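Local structure of F-BAR domain only protein 1 (Danio rerio, 5JP2) at residues 144-149 with 161-167; 177-183 with 242-248; 25-31 with 276-282; 207-211 with 225-229. The protein probably acts at an early step of clathrin-mediated endocytosis, its C-terminal mu homology domain binding a peptide of the endocytic protein Eps15. All blocks are in the same frame, centred on the assembly; numbering follows the deposited sequence.

Overall arrangement
From the N terminus, strand 17-31 pairs in parallel with the last strand, 266-283: contact 3 (25-31 with 276-282) closes a loop of 244 residues that encloses the other three contacts. Within it, contact 1 (144-149 with 161-167) closes early as a beta hairpin. Contact 2 (177-183 with 242-248) opens after that and encloses contact 4 (207-211 with 225-229). Contacts 2 and 3 lie side by side in the large mixed sheet, where V245 N and Y280 O form a probable hydrogen bond at 2.9 Å. Contact 1 belongs to a four-stranded sheet that packs on this one, L147 against V245, and contact 4 joins the two sheets through side chains.

Contact 1: residues 144-149 with 161-167; sequences PLLLSA and SLDYHCC. With ZN (zinc ion), chain E.
The axes of two antiparallel strands, 145-149 and 161-166, approach to 4.6 Å at 162°; both strands are extended, P144 before the first in a turn conformation (-67/-29). L146-H165 and S148-D163 are hydrogen-bonded pairs: L146 N to H165 O 2.7 Å, H165 N to L146 O 2.8 Å, S148 N to D163 O and D163 N to S148 O both 2.9 Å. L145-C166, L147-Y164 and A149-L162 are the non-hydrogen-bonded pairs. Their side chains form one apolar face of interlocking bumps. L162 (t, p) leans across so that its CD1 fills the hollow over the small A149, 4.0 Å from A149 CB and 4.1 Å from L147 CB. L145, also t, p, leans the other way, its CD1 4.1 Å from C166 CB and 4.2 Å from Y164 CB. L147 (m, t) sets CD2 3.9 Å from Y164 CB, while the p rotamer of Y164 carries its ring away toward L211. This face packs on strand 242-250, L145 and L147 meeting V245. The other face carries L146, S148, D163 and H165; L146 CB packs 4.0 Å from H165 CB, and D163 OD1 hydrogen-bonds T225 OG1. Here H165 (t) brings NE2 to 1.8 Å from the zinc, and C167 brings SG to 1.9 Å. The result is a beta hairpin edging a four-stranded antiparallel sheet, its open end supplying two zinc ligands.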
# COMPACT_ATOMS: atom_id res chain seq x y z
N PRO B 144 -4.85 -8.40 5.59
CA PRO B 144 -4.24 -9.55 4.93
C PRO B 144 -3.60 -10.54 5.87
O PRO B 144 -3.53 -11.73 5.57
CB PRO B 144 -3.21 -8.90 4.00
CG PRO B 144 -2.93 -7.61 4.59
CD PRO B 144 -4.17 -7.14 5.26
N LEU B 145 -3.11 -10.09 7.01
CA LEU B 145 -2.42 -10.95 7.95
C LEU B 145 -3.12 -10.87 9.29
O LEU B 145 -3.21 -9.79 9.89
CB LEU B 145 -0.95 -10.53 8.05
CG LEU B 145 -0.05 -11.38 8.92
CD1 LEU B 145 -0.00 -12.77 8.40
CD2 LEU B 145 1.32 -10.79 9.00
N LEU B 146 -3.65 -11.98 9.74
CA LEU B 146 -4.36 -12.05 11.00
C LEU B 146 -3.38 -12.33 12.11
O LEU B 146 -2.55 -13.23 11.98
CB LEU B 146 -5.44 -13.12 10.96
CG LEU B 146 -6.81 -12.50 10.79
CD1 LEU B 146 -6.90 -11.88 9.42
CD2 LEU B 146 -7.89 -13.53 11.02
N LEU B 147 -3.46 -11.56 13.19
CA LEU B 147 -2.57 -11.69 14.33
C LEU B 147 -3.36 -11.99 15.60
O LEU B 147 -4.41 -11.40 15.84
CB LEU B 147 -1.77 -10.42 14.56
CG LEU B 147 -1.03 -9.83 13.37
CD1 LEU B 147 -0.24 -8.64 13.81
CD2 LEU B 147 -0.17 -10.87 12.72
N SER B 148 -2.85 -12.92 16.40
CA SER B 148 -3.35 -13.16 17.75
C SER B 148 -2.19 -13.29 18.71
O SER B 148 -1.43 -14.25 18.64
CB SER B 148 -4.22 -14.41 17.80
OG SER B 148 -4.68 -14.63 19.11
N ALA B 149 -2.07 -12.33 19.63
CA ALA B 149 -1.04 -12.32 20.65
C ALA B 149 -1.63 -12.63 22.02
O ALA B 149 -2.76 -12.28 22.32
CB ALA B 149 -0.32 -10.98 20.69
N SER B 161 3.61 -14.65 23.13
CA SER B 161 3.49 -15.50 21.97
C SER B 161 2.61 -14.84 20.92
O SER B 161 1.70 -14.08 21.25
CB SER B 161 2.93 -16.86 22.37
OG SER B 161 1.54 -16.76 22.56
N LEU B 162 2.90 -15.13 19.65
CA LEU B 162 2.13 -14.58 18.54
C LEU B 162 1.80 -15.64 17.51
O LEU B 162 2.69 -16.31 17.00
CB LEU B 162 2.89 -13.44 17.86
CG LEU B 162 2.19 -12.81 16.65
CD1 LEU B 162 1.03 -11.95 17.06
CD2 LEU B 162 3.17 -12.00 15.84
N ASP B 163 0.52 -15.79 17.21
CA ASP B 163 0.09 -16.59 16.07
C ASP B 163 -0.25 -15.66 14.91
O ASP B 163 -0.86 -14.61 15.09
CB ASP B 163 -1.12 -17.46 16.42
CG ASP B 163 -0.84 -18.45 17.54
OD1 ASP B 163 0.34 -18.77 17.77
OD2 ASP B 163 -1.79 -18.91 18.20
N TYR B 164 0.20 -16.03 13.71
CA TYR B 164 -0.11 -15.25 12.52
C TYR B 164 -0.69 -16.14 11.45
O TYR B 164 -0.33 -17.32 11.32
CB TYR B 164 1.13 -14.52 11.99
CG TYR B 164 2.35 -15.37 11.75
CD1 TYR B 164 2.57 -16.00 10.54
CD2 TYR B 164 3.30 -15.52 12.75
CE1 TYR B 164 3.70 -16.75 10.34
CE2 TYR B 164 4.42 -16.27 12.55
CZ TYR B 164 4.62 -16.89 11.35
OH TYR B 164 5.75 -17.64 11.18
N HIS B 165 -1.62 -15.58 10.70
CA HIS B 165 -2.39 -16.34 9.74
C HIS B 165 -2.57 -15.48 8.51
O HIS B 165 -3.19 -14.41 8.59
CB HIS B 165 -3.73 -16.74 10.35
CG HIS B 165 -4.69 -17.34 9.39
ND1 HIS B 165 -4.34 -18.34 8.52
CD2 HIS B 165 -5.98 -17.05 9.14
CE1 HIS B 165 -5.39 -18.65 7.78
NE2 HIS B 165 -6.40 -17.88 8.14
N CYS B 166 -2.09 -15.95 7.37
CA CYS B 166 -2.23 -15.26 6.10
C CYS B 166 -3.34 -15.98 5.37
O CYS B 166 -3.18 -17.13 4.97
CB CYS B 166 -0.92 -15.28 5.32
SG CYS B 166 -1.00 -14.51 3.75
N CYS B 167 -4.43 -15.28 5.12
CA CYS B 167 -5.60 -16.07 4.87
C CYS B 167 -6.14 -15.81 3.48
O CYS B 167 -6.10 -14.67 3.00
CB CYS B 167 -6.69 -15.74 5.91
SG CYS B 167 -8.12 -16.83 5.91
ZN ZN E . -8.10 -17.81 7.58

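Contact 2: residues 177-183 with 242-248; sequences TSVQVLL and SLAVQFV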
# COMPACT_ATOMS: atom_id res chain seq x y z
N THR B 177 6.07 -9.95 1.51
CA THR B 177 7.51 -10.08 1.55
C THR B 177 8.08 -9.07 2.55
O THR B 177 7.36 -8.26 3.10
CB THR B 177 8.12 -9.90 0.16
OG1 THR B 177 7.98 -8.54 -0.28
CG2 THR B 177 7.41 -10.78 -0.83
N SER B 178 9.39 -9.14 2.75
CA SER B 178 10.08 -8.34 3.77
C SER B 178 9.36 -8.40 5.12
O SER B 178 9.21 -7.40 5.81
CB SER B 178 10.25 -6.90 3.30
OG SER B 178 11.20 -6.82 2.25
N VAL B 179 8.94 -9.59 5.50
CA VAL B 179 8.13 -9.78 6.70
C VAL B 179 9.02 -9.77 7.93
O VAL B 179 9.98 -10.53 8.03
CB VAL B 179 7.32 -11.08 6.61
CG1 VAL B 179 6.40 -11.19 7.82
CG2 VAL B 179 6.52 -11.12 5.33
N GLN B 180 8.69 -8.90 8.87
CA GLN B 180 9.39 -8.76 10.14
C GLN B 180 8.39 -8.68 11.28
O GLN B 180 7.30 -8.14 11.13
CB GLN B 180 10.26 -7.51 10.17
CG GLN B 180 11.45 -7.51 9.27
CD GLN B 180 12.29 -6.28 9.47
OE1 GLN B 180 11.92 -5.39 10.22
NE2 GLN B 180 13.44 -6.23 8.81
N VAL B 181 8.79 -9.17 12.44
CA VAL B 181 7.99 -9.06 13.65
C VAL B 181 8.86 -8.44 14.71
O VAL B 181 9.96 -8.92 14.97
CB VAL B 181 7.44 -10.41 14.12
CG1 VAL B 181 6.63 -10.24 15.42
CG2 VAL B 181 6.60 -11.02 13.05
N LEU B 182 8.36 -7.38 15.33
CA LEU B 182 9.12 -6.57 16.27
C LEU B 182 8.43 -6.59 17.62
O LEU B 182 7.24 -6.25 17.73
CB LEU B 182 9.26 -5.14 15.76
CG LEU B 182 9.87 -5.03 14.37
CD1 LEU B 182 9.54 -3.71 13.74
CD2 LEU B 182 11.34 -5.19 14.49
N LEU B 183 9.15 -7.00 18.65
CA LEU B 183 8.68 -6.94 20.03
C LEU B 183 9.64 -6.04 20.81
O LEU B 183 10.81 -6.42 21.00
CB LEU B 183 8.62 -8.33 20.64
CG LEU B 183 8.34 -8.43 22.13
CD1 LEU B 183 6.98 -7.86 22.49
CD2 LEU B 183 8.43 -9.86 22.54
N SER B 242 3.27 -4.80 23.09
CA SER B 242 2.62 -4.92 21.79
C SER B 242 3.65 -5.35 20.76
O SER B 242 4.80 -4.91 20.81
CB SER B 242 2.01 -3.61 21.36
OG SER B 242 0.84 -3.32 22.09
N LEU B 243 3.24 -6.17 19.82
CA LEU B 243 4.11 -6.59 18.73
C LEU B 243 3.75 -5.83 17.46
O LEU B 243 2.57 -5.59 17.18
CB LEU B 243 3.99 -8.09 18.48
CG LEU B 243 4.38 -9.01 19.63
CD1 LEU B 243 3.14 -9.55 20.29
CD2 LEU B 243 5.25 -10.11 19.14
N ALA B 244 4.77 -5.44 16.71
CA ALA B 244 4.60 -4.79 15.42
C ALA B 244 5.06 -5.72 14.31
O ALA B 244 6.07 -6.41 14.45
CB ALA B 244 5.39 -3.48 15.36
N VAL B 245 4.28 -5.76 13.23
CA VAL B 245 4.58 -6.54 12.04
C VAL B 245 4.76 -5.61 10.85
O VAL B 245 4.00 -4.65 10.66
CB VAL B 245 3.48 -7.57 11.74
CG1 VAL B 245 3.89 -8.44 10.58
CG2 VAL B 245 3.23 -8.41 12.96
N GLN B 246 5.75 -5.92 10.03
CA GLN B 246 6.06 -5.17 8.83
C GLN B 246 6.06 -6.11 7.64
O GLN B 246 6.55 -7.23 7.73
CB GLN B 246 7.41 -4.48 8.96
CG GLN B 246 7.45 -3.57 10.17
CD GLN B 246 8.76 -2.86 10.31
OE1 GLN B 246 9.81 -3.45 10.10
NE2 GLN B 246 8.70 -1.61 10.71
N PHE B 247 5.49 -5.65 6.54
CA PHE B 247 5.55 -6.41 5.30
C PHE B 247 5.24 -5.50 4.14
O PHE B 247 4.83 -4.35 4.31
CB PHE B 247 4.62 -7.63 5.34
CG PHE B 247 3.17 -7.30 5.58
CD1 PHE B 247 2.38 -6.75 4.57
CD2 PHE B 247 2.57 -7.61 6.79
CE1 PHE B 247 1.05 -6.46 4.79
CE2 PHE B 247 1.24 -7.33 7.02
CZ PHE B 247 0.47 -6.76 6.00
N VAL B 248 5.37 -6.06 2.93
CA VAL B 248 5.30 -5.34 1.68
C VAL B 248 4.64 -6.29 0.70
O VAL B 248 4.65 -7.50 0.88
CB VAL B 248 6.71 -4.90 1.19
CG1 VAL B 248 6.71 -4.46 -0.25
CG2 VAL B 248 7.24 -3.80 2.04
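Along 179-183 and 243-247, side chains alternate between a face with V181 and V245 and one with Q180, L182, A244 and Q246. V181 and V245, both t, meet CG2 to CG2 at 4.3 Å, and V181 CG1 reaches L243 CD2 at 4.0 Å. L183 (t, p) has CD1 4.0 Å from L243 CG. F247 takes the p rotamer, which swings its ring away from 177-183 to stack edge-to-face with Y280, leaving its CB 4.0 Å from V179 CG2. On the opposite face L182 (m, t) sets CD1 against the end of the Q246 side chain, 3.6 Å from Q246 CD; the m, t rotamer of Q246 brings that end across toward 177-183. Backbone hydrogen bonds pair L182 with A244, Q180 with Q246 and T177 with V248. Between the last two, S178 (phi/psi 47/44) takes an extra place. V248 packs on an aromatic residue of the bound Eps15 peptide. This one-residue slip is a beta bulge inside the large mixed sheet of the mu homology domain.

Contact 3: residues 25-31 with 276-282; sequences EYINAYF and ATGKYMA
The parallel pairing of first and last strands, central to the mixed sheet of the mu homology domain, contains a beta bulge; axes of 25-31 and 280-282 approach to 4.6 Å at 7°. Y26-A276, I27-T277, A29-Y280, Y30-M281 and F31-A282 pair. E25 O accepts a hydrogen bond from A276 N at 3.0 Å. Y26 (m) lays CE1 3.9 Å from A276 CB. I27 N donates to A276 O at 3.1 Å and I27 O accepts G278 N at 2.8 Å. N28 (m) faces the bulge, whose extra residue lies in 276-282, where the chain turns a corner at G278-K279; N28 OD1 receives a weak hydrogen bond from K279 N at 2.7 Å and would clash with a CB on G278 (phi/psi -93/-125). A29 N donates to K279 O at 3.0 Å, A29 O accepts M281 N at 2.9 Å, and A29 CB makes a CH-pi contact with the Y280 (t) ring, 3.8 Å from its centroid. Y30 (t) CD1 lies 3.8 Å from M281 CB; F31 N donates to M281 O at 2.9 Å.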
# COMPACT_ATOMS: atom_id res chain seq x y z
N GLU B 25 -0.76 1.78 -1.44
CA GLU B 25 -1.63 1.68 -0.28
C GLU B 25 -0.83 1.36 0.97
O GLU B 25 0.06 0.51 0.94
CB GLU B 25 -2.71 0.63 -0.51
CG GLU B 25 -3.76 1.10 -1.46
CD GLU B 25 -4.91 0.16 -1.58
OE1 GLU B 25 -4.92 -0.87 -0.92
OE2 GLU B 25 -5.82 0.45 -2.38
N TYR B 26 -1.12 2.06 2.06
CA TYR B 26 -0.58 1.76 3.38
C TYR B 26 -1.69 1.27 4.30
O TYR B 26 -2.82 1.73 4.24
CB TYR B 26 0.10 2.96 4.00
CG TYR B 26 1.34 3.35 3.29
CD1 TYR B 26 2.56 2.78 3.61
CD2 TYR B 26 1.31 4.28 2.26
CE1 TYR B 26 3.70 3.14 2.94
CE2 TYR B 26 2.43 4.64 1.59
CZ TYR B 26 3.63 4.07 1.93
OH TYR B 26 4.76 4.45 1.25
N ILE B 27 -1.36 0.31 5.15
CA ILE B 27 -2.37 -0.28 6.02
C ILE B 27 -1.91 -0.20 7.47
O ILE B 27 -0.79 -0.59 7.82
CB ILE B 27 -2.70 -1.73 5.62
CG1 ILE B 27 -3.81 -2.27 6.52
CG2 ILE B 27 -1.48 -2.62 5.59
CD1 ILE B 27 -4.46 -3.51 6.04
N ASN B 28 -2.78 0.34 8.31
CA ASN B 28 -2.61 0.35 9.75
C ASN B 28 -3.62 -0.61 10.34
O ASN B 28 -4.75 -0.70 9.87
CB ASN B 28 -2.82 1.75 10.32
CG ASN B 28 -1.68 2.68 10.02
OD1 ASN B 28 -0.57 2.26 9.74
ND2 ASN B 28 -1.93 3.96 10.15
N ALA B 29 -3.22 -1.36 11.35
CA ALA B 29 -4.14 -2.31 11.93
C ALA B 29 -3.83 -2.48 13.41
O ALA B 29 -2.71 -2.24 13.84
CB ALA B 29 -4.08 -3.66 11.21
N TYR B 30 -4.85 -2.86 14.17
CA TYR B 30 -4.67 -3.16 15.58
C TYR B 30 -5.54 -4.34 15.97
O TYR B 30 -6.76 -4.29 15.81
CB TYR B 30 -5.00 -1.95 16.46
CG TYR B 30 -4.71 -2.19 17.91
CD1 TYR B 30 -3.46 -2.64 18.31
CD2 TYR B 30 -5.65 -1.94 18.88
CE1 TYR B 30 -3.17 -2.86 19.62
CE2 TYR B 30 -5.36 -2.15 20.21
CZ TYR B 30 -4.12 -2.61 20.57
OH TYR B 30 -3.80 -2.82 21.90
N PHE B 31 -4.92 -5.38 16.49
CA PHE B 31 -5.62 -6.53 17.03
C PHE B 31 -5.52 -6.44 18.54
O PHE B 31 -4.43 -6.48 19.10
CB PHE B 31 -5.01 -7.82 16.51
CG PHE B 31 -5.22 -8.04 15.04
CD1 PHE B 31 -4.36 -7.49 14.11
CD2 PHE B 31 -6.25 -8.83 14.59
CE1 PHE B 31 -4.54 -7.71 12.76
CE2 PHE B 31 -6.43 -9.05 13.24
CZ PHE B 31 -5.58 -8.48 12.33
N ALA B 276 2.17 -1.51 1.68
CA ALA B 276 3.09 -1.68 2.78
C ALA B 276 2.36 -1.47 4.10
O ALA B 276 1.33 -0.80 4.16
CB ALA B 276 4.28 -0.72 2.68
N THR B 277 2.92 -2.04 5.16
CA THR B 277 2.39 -1.79 6.49
C THR B 277 2.79 -0.41 6.96
O THR B 277 3.89 0.07 6.69
CB THR B 277 2.91 -2.82 7.49
OG1 THR B 277 4.33 -2.90 7.41
CG2 THR B 277 2.32 -4.14 7.27
N GLY B 278 1.88 0.24 7.65
CA GLY B 278 2.22 1.36 8.50
C GLY B 278 2.46 0.81 9.89
O GLY B 278 3.36 -0.00 10.10
N LYS B 279 1.74 1.35 10.87
CA LYS B 279 1.67 0.73 12.18
C LYS B 279 0.69 -0.43 12.14
O LYS B 279 -0.52 -0.23 11.97
CB LYS B 279 1.25 1.78 13.21
CG LYS B 279 1.39 1.35 14.64
CD LYS B 279 1.11 2.51 15.60
CE LYS B 279 -0.35 2.92 15.54
NZ LYS B 279 -0.62 4.16 16.32
N TYR B 280 1.19 -1.65 12.34
CA TYR B 280 0.38 -2.85 12.17
C TYR B 280 0.65 -3.74 13.37
O TYR B 280 1.71 -4.36 13.45
CB TYR B 280 0.76 -3.53 10.85
CG TYR B 280 -0.21 -4.53 10.29
CD1 TYR B 280 -0.28 -5.81 10.79
CD2 TYR B 280 -1.04 -4.20 9.22
CE1 TYR B 280 -1.14 -6.72 10.29
CE2 TYR B 280 -1.91 -5.13 8.69
CZ TYR B 280 -1.95 -6.39 9.22
OH TYR B 280 -2.82 -7.32 8.73
N MET B 281 -0.32 -3.85 14.28
CA MET B 281 -0.00 -4.21 15.66
C MET B 281 -0.94 -5.27 16.22
O MET B 281 -2.12 -5.33 15.89
CB MET B 281 -0.08 -3.02 16.62
CG MET B 281 0.52 -1.74 16.16
SD MET B 281 2.29 -1.72 16.05
CE MET B 281 2.77 -1.79 17.76
N ALA B 282 -0.39 -6.09 17.11
CA ALA B 282 -1.16 -7.04 17.90
C ALA B 282 -0.87 -6.79 19.37
O ALA B 282 0.30 -6.82 19.78
CB ALA B 282 -0.81 -8.48 17.54

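Contact 4: residues 207-211 with 225-229; sequences LLWKL and TLCAS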
# COMPACT_ATOMS: atom_id res chain seq x y z
N LEU B 207 13.13 -6.89 20.02
CA LEU B 207 13.38 -8.20 19.44
C LEU B 207 12.91 -8.24 17.99
O LEU B 207 11.83 -7.75 17.66
CB LEU B 207 12.65 -9.28 20.22
CG LEU B 207 13.28 -9.74 21.51
CD1 LEU B 207 12.37 -10.77 22.13
CD2 LEU B 207 14.61 -10.34 21.19
N LEU B 208 13.73 -8.83 17.12
CA LEU B 208 13.46 -8.89 15.69
C LEU B 208 13.40 -10.33 15.21
O LEU B 208 14.38 -11.07 15.31
CB LEU B 208 14.52 -8.15 14.90
CG LEU B 208 14.42 -8.30 13.38
CD1 LEU B 208 13.13 -7.72 12.82
CD2 LEU B 208 15.61 -7.66 12.70
N TRP B 209 12.25 -10.72 14.67
CA TRP B 209 12.11 -11.94 13.90
C TRP B 209 12.02 -11.58 12.42
O TRP B 209 11.24 -10.70 12.05
CB TRP B 209 10.88 -12.74 14.30
CG TRP B 209 10.97 -13.41 15.62
CD1 TRP B 209 11.49 -14.64 15.87
CD2 TRP B 209 10.49 -12.92 16.86
NE1 TRP B 209 11.37 -14.93 17.20
CE2 TRP B 209 10.76 -13.89 17.83
CE3 TRP B 209 9.86 -11.73 17.24
CZ2 TRP B 209 10.42 -13.72 19.16
CZ3 TRP B 209 9.52 -11.57 18.55
CH2 TRP B 209 9.80 -12.55 19.50
N LYS B 210 12.77 -12.28 11.59
CA LYS B 210 12.62 -12.19 10.14
C LYS B 210 11.90 -13.45 9.68
O LYS B 210 12.37 -14.56 9.93
CB LYS B 210 13.97 -12.08 9.44
CG LYS B 210 14.74 -10.82 9.70
CD LYS B 210 15.95 -10.76 8.79
CE LYS B 210 16.73 -9.48 8.97
NZ LYS B 210 17.92 -9.46 8.08
N LEU B 211 10.79 -13.27 8.98
CA LEU B 211 9.96 -14.37 8.57
C LEU B 211 10.12 -14.62 7.08
O LEU B 211 10.43 -13.71 6.32
CB LEU B 211 8.49 -14.09 8.88
CG LEU B 211 8.10 -13.88 10.33
CD1 LEU B 211 6.63 -13.68 10.44
CD2 LEU B 211 8.50 -15.08 11.12
N THR B 225 3.65 -19.39 14.19
CA THR B 225 3.60 -18.98 15.58
C THR B 225 5.02 -18.68 16.03
O THR B 225 5.98 -19.18 15.45
CB THR B 225 2.97 -20.05 16.45
OG1 THR B 225 2.95 -19.59 17.80
CG2 THR B 225 3.79 -21.30 16.39
N LEU B 226 5.16 -17.81 17.02
CA LEU B 226 6.47 -17.51 17.59
C LEU B 226 6.28 -16.97 19.00
O LEU B 226 5.21 -16.48 19.36
CB LEU B 226 7.23 -16.50 16.73
CG LEU B 226 6.60 -15.14 16.44
CD1 LEU B 226 6.88 -14.14 17.54
CD2 LEU B 226 7.04 -14.57 15.10
N CYS B 227 7.34 -17.05 19.81
CA CYS B 227 7.20 -16.65 21.20
C CYS B 227 8.56 -16.31 21.79
O CYS B 227 9.61 -16.71 21.29
CB CYS B 227 6.56 -17.75 22.03
SG CYS B 227 7.59 -19.15 22.12
N ALA B 228 8.51 -15.59 22.90
CA ALA B 228 9.71 -15.20 23.62
C ALA B 228 9.38 -15.05 25.09
O ALA B 228 8.23 -14.79 25.45
CB ALA B 228 10.27 -13.89 23.08
N SER B 229 10.40 -15.22 25.93
CA SER B 229 10.27 -15.08 27.37
C SER B 229 11.54 -14.46 27.93
O SER B 229 12.61 -14.60 27.34
CB SER B 229 10.03 -16.41 28.05
OG SER B 229 11.12 -17.27 27.79
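Strands 207-210 and 225-229 run nearly antiparallel, at 158°, but their axes stay 10.0 Å apart and no backbone hydrogen bond links them: they belong to two sheets stacked face to face. The nearest CA atoms, of W209 and L226, are 8.7 Å apart, so the gap is filled by side chains. L207, W209 and L211 point into it from one side, L226 and A228 from the other. The W209 indole (chi1 m) is the largest of them. L226, in the p, p rotamer, sets CD1 over the face of the W209 six-membered ring, 3.6 Å from the centroid and 2° off the normal, a CH-pi contact. A228 CB sits at the ring edge, 3.9 Å from W209 CH2, and also meets L207 CD1 at 3.9 Å. L211 CD2 approaches L226 CD2 at 4.3 Å. W209 NE1 hydrogen-bonds P196 O, which satisfies the one polar atom of the indole. With neither hydrogen bond nor salt bridge between the segments, the two sheets are held together here by van der Waals and CH-pi contact in a buried apolar layer.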